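Local coordinates for protein putative drug/sodium antiporter (Escherichia coli, PDB 4Z3N) that probably exports intermediates of the genotoxin colibactin across the cell membrane as a transporter of the MATE family, working by cation-coupled antiport, at residues 50-55 with 193-198; 66-71 with 152-157; 293-298 with 370-375. All coordinates share one frame; numbering follows the deposited sequence.

Contact 1 (50-55 with 193-198)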
loop_
_atom_site.group_PDB
_atom_site.type_symbol
_atom_site.label_atom_id
_atom_site.label_comp_id
_atom_site.label_asym_id
_atom_site.label_seq_id
_atom_site.Cartn_x
_atom_site.Cartn_y
_atom_site.Cartn_z
ATOM N N ALA A 50 -6.050 -14.296 -5.853
ATOM C CA ALA A 50 -7.484 -14.224 -6.091
ATOM C C ALA A 50 -7.901 -14.969 -7.370
ATOM O O ALA A 50 -8.883 -15.718 -7.374
ATOM C CB ALA A 50 -7.923 -12.777 -6.156
ATOM N N ILE A 51 -7.158 -14.766 -8.453
ATOM C CA ILE A 51 -7.454 -15.471 -9.695
ATOM C C ILE A 51 -7.458 -16.989 -9.485
ATOM O O ILE A 51 -8.441 -17.655 -9.827
ATOM C CB ILE A 51 -6.449 -15.111 -10.806
ATOM C CG1 ILE A 51 -6.552 -13.627 -11.158
ATOM C CG2 ILE A 51 -6.664 -15.983 -12.048
ATOM C CD1 ILE A 51 -5.434 -13.151 -12.084
ATOM N N ALA A 52 -6.374 -17.525 -8.919
ATOM C CA ALA A 52 -6.271 -18.958 -8.647
ATOM C C ALA A 52 -7.353 -19.395 -7.664
ATOM O O ALA A 52 -8.014 -20.415 -7.862
ATOM C CB ALA A 52 -4.894 -19.315 -8.110
ATOM N N ASP A 53 -7.529 -18.617 -6.606
ATOM C CA ASP A 53 -8.555 -18.908 -5.619
ATOM C C ASP A 53 -9.913 -19.080 -6.279
ATOM O O ASP A 53 -10.546 -20.125 -6.130
ATOM C CB ASP A 53 -8.627 -17.805 -4.557
ATOM C CG ASP A 53 -7.602 -17.991 -3.463
ATOM O OD1 ASP A 53 -6.943 -19.055 -3.456
ATOM O OD2 ASP A 53 -7.463 -17.087 -2.608
ATOM N N ILE A 54 -10.351 -18.073 -7.028
ATOM C CA ILE A 54 -11.697 -18.113 -7.596
ATOM C C ILE A 54 -11.809 -19.135 -8.729
ATOM O O ILE A 54 -12.861 -19.729 -8.931
ATOM C CB ILE A 54 -12.145 -16.726 -8.098
ATOM C CG1 ILE A 54 -13.551 -16.817 -8.684
ATOM C CG2 ILE A 54 -11.174 -16.186 -9.125
ATOM C CD1 ILE A 54 -14.550 -17.544 -7.785
ATOM N N PHE A 55 -10.719 -19.347 -9.450
ATOM C CA PHE A 55 -10.652 -20.389 -10.472
ATOM C C PHE A 55 -10.967 -21.757 -9.879
ATOM O O PHE A 55 -11.766 -22.509 -10.425
ATOM C CB PHE A 55 -9.265 -20.391 -11.126
ATOM C CG PHE A 55 -9.010 -21.553 -12.050
ATOM C CD1 PHE A 55 -9.867 -21.823 -13.110
ATOM C CD2 PHE A 55 -7.881 -22.343 -11.886
ATOM C CE1 PHE A 55 -9.616 -22.876 -13.974
ATOM C CE2 PHE A 55 -7.622 -23.395 -12.741
ATOM C CZ PHE A 55 -8.492 -23.664 -13.791
ATOM N N LEU A 193 3.358 -19.721 -6.715
ATOM C CA LEU A 193 3.384 -21.101 -7.222
ATOM C C LEU A 193 2.792 -22.062 -6.206
ATOM O O LEU A 193 1.928 -22.878 -6.533
ATOM C CB LEU A 193 4.810 -21.534 -7.569
ATOM C CG LEU A 193 5.364 -20.945 -8.863
ATOM C CD1 LEU A 193 6.816 -21.336 -9.073
ATOM C CD2 LEU A 193 4.513 -21.405 -10.034
ATOM N N VAL A 194 3.270 -21.949 -4.973
ATOM C CA VAL A 194 2.733 -22.690 -3.842
ATOM C C VAL A 194 1.195 -22.596 -3.724
ATOM O O VAL A 194 0.508 -23.602 -3.557
ATOM C CB VAL A 194 3.399 -22.203 -2.542
ATOM C CG1 VAL A 194 2.714 -22.781 -1.314
ATOM C CG2 VAL A 194 4.856 -22.572 -2.567
ATOM N N ASN A 195 0.649 -21.397 -3.829
ATOM C CA ASN A 195 -0.787 -21.254 -3.751
ATOM C C ASN A 195 -1.469 -21.917 -4.949
ATOM O O ASN A 195 -2.598 -22.407 -4.852
ATOM C CB ASN A 195 -1.162 -19.777 -3.654
ATOM C CG ASN A 195 -2.653 -19.557 -3.678
ATOM O OD1 ASN A 195 -3.196 -19.031 -4.647
ATOM N ND2 ASN A 195 -3.328 -19.970 -2.617
ATOM N N ILE A 196 -0.769 -21.936 -6.079
ATOM C CA ILE A 196 -1.319 -22.497 -7.312
ATOM C C ILE A 196 -1.477 -24.003 -7.203
ATOM O O ILE A 196 -2.487 -24.569 -7.629
ATOM C CB ILE A 196 -0.434 -22.182 -8.533
ATOM C CG1 ILE A 196 -0.679 -20.747 -8.998
ATOM C CG2 ILE A 196 -0.737 -23.156 -9.667
ATOM C CD1 ILE A 196 0.486 -20.150 -9.781
ATOM N N MET A 197 -0.467 -24.638 -6.618
ATOM C CA MET A 197 -0.449 -26.077 -6.442
ATOM C C MET A 197 -1.291 -26.554 -5.257
ATOM O O MET A 197 -1.908 -27.614 -5.322
ATOM C CB MET A 197 0.993 -26.542 -6.288
ATOM C CG MET A 197 1.798 -26.387 -7.562
ATOM S SD MET A 197 3.588 -26.598 -7.356
ATOM C CE MET A 197 4.171 -25.898 -8.908
ATOM N N LEU A 198 -1.324 -25.772 -4.181
ATOM C CA LEU A 198 -1.967 -26.207 -2.946
ATOM C C LEU A 198 -3.480 -26.090 -2.996
ATOM O O LEU A 198 -4.181 -26.965 -2.490
ATOM C CB LEU A 198 -1.439 -25.416 -1.752
ATOM C CG LEU A 198 -0.030 -25.741 -1.257
ATOM C CD1 LEU A 198 0.296 -24.890 -0.031
ATOM C CD2 LEU A 198 0.112 -27.227 -0.955
#
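Asp53 and Asn195 face each other between helix 28-56 and helix 181-204, their side chains crossing at about a right angle. The carboxylate and amide planes are turned 77° apart, so the two flat groups do not lie over one another. Asp53 OD1 is the carboxylate oxygen closer to the amide, standing 3.8 Å from Asn195 ND2 and 3.9 Å from Asn195 OD1. At that spacing no hydrogen bond is formed; the groups are polar neighbours. Asn195 is carried straight across because its CG lies anti to the backbone N (chi1 176°), which sends the amide out from its helix. The first bond of the Asp53 side chain is not aimed at helix 181-204, but its CG, set beside the backbone N, brings OD1 round to the amide. The methyl of Ala52 supplies the apolar part of the meeting: its CB rests 3.9 Å from Asn195 OD1, and the small residue allows a close backbone approach, with Ala52 CA and Ile196 CA 6.2 Å apart. Ser217 of helix 209-232 touches both Asp53 and Asn195, while Asp199, one turn beyond Asn195, brings its OD2 close to Asp53 OD1. Two aspartates, an asparagine and a hydroxyl residue thus gather where helices 28-56, 181-204 and 209-232 meet. Such a cluster resembles the cation-binding site described in the N-lobe of archaeal and DinF-type MATE transporters, and a similar role here is plausible.

Contact 2 (66-71 with 152-157)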
loop_
_atom_site.group_PDB
_atom_site.type_symbol
_atom_site.label_atom_id
_atom_site.label_comp_id
_atom_site.label_asym_id
_atom_site.label_seq_id
_atom_site.Cartn_x
_atom_site.Cartn_y
_atom_site.Cartn_z
ATOM N N GLY A 66 -22.505 -19.788 -0.748
ATOM C CA GLY A 66 -23.744 -19.110 -0.416
ATOM C C GLY A 66 -24.046 -19.251 1.060
ATOM O O GLY A 66 -25.094 -18.817 1.549
ATOM N N ILE A 67 -23.110 -19.871 1.770
ATOM C CA ILE A 67 -23.223 -20.071 3.207
ATOM C C ILE A 67 -21.924 -19.586 3.885
ATOM O O ILE A 67 -21.922 -18.605 4.640
ATOM C CB ILE A 67 -23.522 -21.558 3.521
ATOM C CG1 ILE A 67 -24.599 -22.073 2.560
ATOM C CG2 ILE A 67 -23.970 -21.742 4.962
ATOM C CD1 ILE A 67 -25.043 -23.487 2.821
ATOM N N ILE A 68 -20.821 -20.263 3.577
ATOM C CA ILE A 68 -19.489 -19.888 4.042
ATOM C C ILE A 68 -19.028 -18.551 3.439
ATOM O O ILE A 68 -17.980 -18.015 3.805
ATOM C CB ILE A 68 -18.459 -21.003 3.715
ATOM C CG1 ILE A 68 -18.855 -22.308 4.402
ATOM C CG2 ILE A 68 -17.056 -20.621 4.164
ATOM C CD1 ILE A 68 -17.764 -23.356 4.392
ATOM N N ALA A 69 -19.842 -17.984 2.555
ATOM C CA ALA A 69 -19.425 -16.863 1.718
ATOM C C ALA A 69 -19.369 -15.564 2.511
ATOM O O ALA A 69 -19.132 -14.506 1.945
ATOM C CB ALA A 69 -20.364 -16.713 0.523
ATOM N N GLY A 70 -19.633 -15.652 3.815
ATOM C CA GLY A 70 -19.316 -14.586 4.754
ATOM C C GLY A 70 -17.825 -14.522 5.097
ATOM O O GLY A 70 -17.411 -13.816 6.021
ATOM N N VAL A 71 -17.017 -15.287 4.366
ATOM C CA VAL A 71 -15.573 -15.115 4.368
ATOM C C VAL A 71 -15.269 -13.676 3.938
ATOM O O VAL A 71 -14.322 -13.048 4.419
ATOM C CB VAL A 71 -14.866 -16.131 3.410
ATOM C CG1 VAL A 71 -14.960 -15.669 1.970
ATOM C CG2 VAL A 71 -13.405 -16.325 3.783
ATOM N N THR A 152 -17.254 -15.777 12.565
ATOM C CA THR A 152 -16.396 -15.837 13.752
ATOM C C THR A 152 -15.214 -16.791 13.589
ATOM O O THR A 152 -14.129 -16.532 14.095
ATOM C CB THR A 152 -17.181 -16.279 15.005
ATOM O OG1 THR A 152 -18.299 -15.408 15.215
ATOM C CG2 THR A 152 -16.283 -16.260 16.234
ATOM N N GLU A 153 -15.437 -17.903 12.900
ATOM C CA GLU A 153 -14.402 -18.915 12.725
ATOM C C GLU A 153 -13.252 -18.376 11.869
ATOM O O GLU A 153 -12.068 -18.567 12.161
ATOM C CB GLU A 153 -15.007 -20.172 12.098
ATOM C CG GLU A 153 -14.057 -21.358 12.007
ATOM C CD GLU A 153 -14.718 -22.599 11.397
ATOM O OE1 GLU A 153 -15.855 -22.488 10.867
ATOM O OE2 GLU A 153 -14.099 -23.692 11.458
ATOM N N PHE A 154 -13.630 -17.682 10.813
ATOM C CA PHE A 154 -12.689 -17.091 9.893
ATOM C C PHE A 154 -11.965 -15.884 10.490
ATOM O O PHE A 154 -10.785 -15.653 10.219
ATOM C CB PHE A 154 -13.440 -16.720 8.620
ATOM C CG PHE A 154 -13.641 -17.892 7.683
ATOM C CD1 PHE A 154 -12.535 -18.421 7.010
ATOM C CD2 PHE A 154 -14.914 -18.438 7.480
ATOM C CE1 PHE A 154 -12.700 -19.512 6.189
ATOM C CE2 PHE A 154 -15.145 -19.500 6.653
ATOM C CZ PHE A 154 -14.045 -20.060 5.994
ATOM N N TYR A 155 -12.681 -15.134 11.325
ATOM C CA TYR A 155 -12.082 -14.062 12.092
ATOM C C TYR A 155 -10.965 -14.617 12.985
ATOM O O TYR A 155 -9.854 -14.083 13.036
ATOM C CB TYR A 155 -13.149 -13.345 12.923
ATOM C CG TYR A 155 -12.597 -12.345 13.934
ATOM C CD1 TYR A 155 -12.234 -11.055 13.551
ATOM C CD2 TYR A 155 -12.463 -12.684 15.273
ATOM C CE1 TYR A 155 -11.750 -10.145 14.474
ATOM C CE2 TYR A 155 -11.977 -11.781 16.198
ATOM C CZ TYR A 155 -11.624 -10.516 15.793
ATOM O OH TYR A 155 -11.135 -9.624 16.716
ATOM N N TYR A 156 -11.273 -15.706 13.669
ATOM C CA TYR A 156 -10.329 -16.396 14.529
ATOM C C TYR A 156 -9.118 -16.970 13.769
ATOM O O TYR A 156 -7.985 -16.860 14.214
ATOM C CB TYR A 156 -11.062 -17.511 15.270
ATOM C CG TYR A 156 -11.838 -17.075 16.502
ATOM C CD1 TYR A 156 -11.484 -15.932 17.227
ATOM C CD2 TYR A 156 -12.910 -17.834 16.957
ATOM C CE1 TYR A 156 -12.195 -15.563 18.368
ATOM C CE2 TYR A 156 -13.624 -17.475 18.081
ATOM C CZ TYR A 156 -13.273 -16.350 18.787
ATOM O OH TYR A 156 -14.023 -16.041 19.908
ATOM N N TYR A 157 -9.360 -17.589 12.622
ATOM C CA TYR A 157 -8.266 -18.079 11.800
ATOM C C TYR A 157 -7.395 -16.905 11.338
ATOM O O TYR A 157 -6.166 -17.014 11.294
ATOM C CB TYR A 157 -8.800 -18.865 10.596
ATOM C CG TYR A 157 -9.524 -20.155 10.949
ATOM C CD1 TYR A 157 -9.204 -20.868 12.095
ATOM C CD2 TYR A 157 -10.520 -20.662 10.122
ATOM C CE1 TYR A 157 -9.851 -22.050 12.411
ATOM C CE2 TYR A 157 -11.182 -21.842 10.432
ATOM C CZ TYR A 157 -10.841 -22.534 11.577
ATOM O OH TYR A 157 -11.502 -23.713 11.890
#
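Two branched aliphatic side chains, Ile68 and Val71, meet the ring of Phe154, and the contact between the segments is wholly apolar. Val71 makes a CH-pi interaction: its CG2 lies over one face of the ring, 4.1 Å from the centroid and 15° off the ring normal, displaced toward the CD1 side. With chi1 at 79°, Val71 CG1 sits between the backbone N and the carbonyl carbon, leaving CG2 as the branch that reaches the ring. Ile68 makes van der Waals contact from an oblique direction, with CG2 3.3 Å from Phe154 CE2; CZ is the next ring atom along. The side chains of Ile68 and Phe154 cross at about a right angle. No hydrogen bond crosses between the segments; within 152-157, Tyr157 OH donates to Glu153 OE2 at 2.6 Å, reaching it on the anti side of the carboxylate and 16° out of its plane. Phe154 projects from helix 149-159 toward the chain leading into helix 75-101, which here runs through a loop and a 3-10 turn that begins at Ala69. Tyr150 also touches Ile68, and helix 209-232 adjoins both sides through Val210 on Ile68 and Lys211 on Phe154, while helix 134-139 packs against Tyr155.

Contact 3 (293-298 with 370-375)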
loop_
_atom_site.group_PDB
_atom_site.type_symbol
_atom_site.label_atom_id
_atom_site.label_comp_id
_atom_site.label_asym_id
_atom_site.label_seq_id
_atom_site.Cartn_x
_atom_site.Cartn_y
_atom_site.Cartn_z
ATOM N N THR A 293 -17.671 1.151 -7.555
ATOM C CA THR A 293 -17.351 -0.238 -7.240
ATOM C C THR A 293 -16.716 -0.933 -8.452
ATOM O O THR A 293 -15.879 -1.814 -8.305
ATOM C CB THR A 293 -18.604 -1.039 -6.781
ATOM O OG1 THR A 293 -19.161 -0.448 -5.600
ATOM C CG2 THR A 293 -18.226 -2.470 -6.477
ATOM N N LEU A 294 -17.113 -0.524 -9.652
ATOM C CA LEU A 294 -16.549 -1.084 -10.871
ATOM C C LEU A 294 -15.166 -0.483 -11.201
ATOM O O LEU A 294 -14.234 -1.210 -11.559
ATOM C CB LEU A 294 -17.515 -0.877 -12.040
ATOM C CG LEU A 294 -18.837 -1.661 -12.049
ATOM C CD1 LEU A 294 -19.673 -1.252 -13.244
ATOM C CD2 LEU A 294 -18.615 -3.163 -12.076
ATOM N N THR A 295 -15.024 0.835 -11.055
ATOM C CA THR A 295 -13.784 1.502 -11.444
ATOM C C THR A 295 -12.623 1.191 -10.505
ATOM O O THR A 295 -11.468 1.139 -10.927
ATOM C CB THR A 295 -13.958 3.030 -11.510
ATOM O OG1 THR A 295 -14.093 3.568 -10.189
ATOM C CG2 THR A 295 -15.157 3.389 -12.332
ATOM N N GLY A 296 -12.955 0.967 -9.238
ATOM C CA GLY A 296 -11.988 0.876 -8.159
ATOM C C GLY A 296 -10.802 -0.052 -8.328
ATOM O O GLY A 296 -9.670 0.371 -8.114
ATOM N N ARG A 297 -11.038 -1.314 -8.675
ATOM C CA ARG A 297 -9.909 -2.223 -8.848
ATOM C C ARG A 297 -9.009 -1.690 -9.966
ATOM O O ARG A 297 -7.788 -1.670 -9.816
ATOM C CB ARG A 297 -10.362 -3.660 -9.158
ATOM C CG ARG A 297 -10.923 -4.459 -7.982
ATOM C CD ARG A 297 -11.391 -5.853 -8.446
ATOM N NE ARG A 297 -12.633 -6.290 -7.805
ATOM C CZ ARG A 297 -13.323 -7.376 -8.155
ATOM N NH1 ARG A 297 -12.897 -8.147 -9.149
ATOM N NH2 ARG A 297 -14.445 -7.692 -7.517
ATOM N N ILE A 298 -9.616 -1.239 -11.065
ATOM C CA ILE A 298 -8.867 -0.770 -12.227
ATOM C C ILE A 298 -8.105 0.514 -11.911
ATOM O O ILE A 298 -6.940 0.648 -12.264
ATOM C CB ILE A 298 -9.789 -0.531 -13.454
ATOM C CG1 ILE A 298 -10.470 -1.829 -13.878
ATOM C CG2 ILE A 298 -8.996 0.038 -14.639
ATOM C CD1 ILE A 298 -11.357 -1.653 -15.095
ATOM N N ASP A 370 -22.536 4.888 -17.281
ATOM C CA ASP A 370 -22.347 6.304 -17.593
ATOM C C ASP A 370 -21.572 7.031 -16.498
ATOM O O ASP A 370 -20.682 7.835 -16.775
ATOM C CB ASP A 370 -23.688 7.001 -17.820
ATOM C CG ASP A 370 -24.198 6.817 -19.224
ATOM O OD1 ASP A 370 -23.462 6.231 -20.057
ATOM O OD2 ASP A 370 -25.327 7.269 -19.502
ATOM N N TYR A 371 -21.923 6.748 -15.251
ATOM C CA TYR A 371 -21.247 7.365 -14.126
ATOM C C TYR A 371 -19.782 6.946 -14.086
ATOM O O TYR A 371 -18.898 7.755 -13.791
ATOM C CB TYR A 371 -21.935 6.982 -12.825
ATOM C CG TYR A 371 -23.020 7.931 -12.398
ATOM C CD1 TYR A 371 -22.849 9.301 -12.496
ATOM C CD2 TYR A 371 -24.222 7.454 -11.876
ATOM C CE1 TYR A 371 -23.850 10.176 -12.092
ATOM C CE2 TYR A 371 -25.227 8.321 -11.461
ATOM C CZ TYR A 371 -25.037 9.680 -11.578
ATOM O OH TYR A 371 -26.027 10.555 -11.174
ATOM N N ALA A 372 -19.533 5.674 -14.385
ATOM C CA ALA A 372 -18.183 5.147 -14.360
ATOM C C ALA A 372 -17.333 5.794 -15.452
ATOM O O ALA A 372 -16.129 6.003 -15.269
ATOM C CB ALA A 372 -18.204 3.645 -14.512
ATOM N N VAL A 373 -17.963 6.115 -16.578
ATOM C CA VAL A 373 -17.269 6.758 -17.685
ATOM C C VAL A 373 -17.040 8.240 -17.389
ATOM O O VAL A 373 -15.962 8.783 -17.676
ATOM C CB VAL A 373 -18.051 6.588 -19.028
ATOM C CG1 VAL A 373 -17.464 7.474 -20.153
ATOM C CG2 VAL A 373 -18.065 5.114 -19.449
ATOM N N LEU A 374 -18.037 8.889 -16.794
ATOM C CA LEU A 374 -17.920 10.316 -16.453
ATOM C C LEU A 374 -16.871 10.562 -15.353
ATOM O O LEU A 374 -16.175 11.577 -15.370
ATOM C CB LEU A 374 -19.289 10.883 -16.031
ATOM C CG LEU A 374 -19.285 12.370 -15.674
ATOM C CD1 LEU A 374 -18.906 13.236 -16.840
ATOM C CD2 LEU A 374 -20.632 12.808 -15.110
ATOM N N GLN A 375 -16.774 9.619 -14.415
ATOM C CA GLN A 375 -15.824 9.671 -13.307
ATOM C C GLN A 375 -14.398 9.559 -13.838
ATOM O O GLN A 375 -13.504 10.359 -13.499
ATOM C CB GLN A 375 -16.099 8.538 -12.309
ATOM C CG GLN A 375 -15.143 8.495 -11.144
ATOM C CD GLN A 375 -15.259 7.252 -10.279
ATOM O OE1 GLN A 375 -15.925 7.265 -9.242
ATOM N NE2 GLN A 375 -14.574 6.182 -10.677
#
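The amide of Gln375 is the flat group of this contact, and Thr295 OG1 meets it in its own plane, only 3° out, beyond NE2. The partner therefore comes from the rim of the amide and over neither face. Gln375 NE2 donates to Thr295 OG1 at 2.7 Å, through a bent bond with an N-H...O angle of 141°. On the amide's oxygen side, OE1 is hydrogen-bonded to Tyr277 OH, and this second bond holds the other end of the amide. Gln375 reaches Thr295 because its chain runs extended from CG, itself anti to the backbone N (chi1 179°). In Thr295, OG1 takes the bond, while CG2 lies beside Gln375 NE2 and reaches the methyl of Ala372, 3.8 Å from its CB. Thr295 and Ala372 also bring helices 286-322 and 366-379 closest within these segments, with Thr295 CA and Ala372 CA 6.4 Å apart. Tyr359 touches both residues, and Tyr436 of helix 432-453 packs on Gln375. Thr295 OG1 has further partners on its own helix, a hydrogen bond with Asp299 OD2 and a weak one with Phe292 O. The result is a run of hydrogen-bonded side chains, Tyr277, Gln375, Thr295 and Asp299, inside the protein. These bonds give both ends of the buried amide, and the threonine hydroxyl, a polar partner, and tie Asp299, which Gln375 also touches, to helix 366-379.

Overall arrangement
Contacts 1 and 2 belong to the first MatE range, contact 3 to the second. All three lie well off the chain's centre, yet contacts 1 and 3 are buried between helices, whereas contact 2 is partly buried and joins a loop to a helix. Their chemistry differs as well: contact 1 brings a carboxylate and an amide together without a bond, contact 3 ties amide to hydroxyl, and contact 2 is aliphatic against aromatic. Helix 209-232 borders both contacts of the first half, and along the chain contact 2 falls between the two segments of contact 1. Centres of contacts 1 and 2 are about 19 Å apart; that of contact 3 is about 28 Å from contact 1, and none touch.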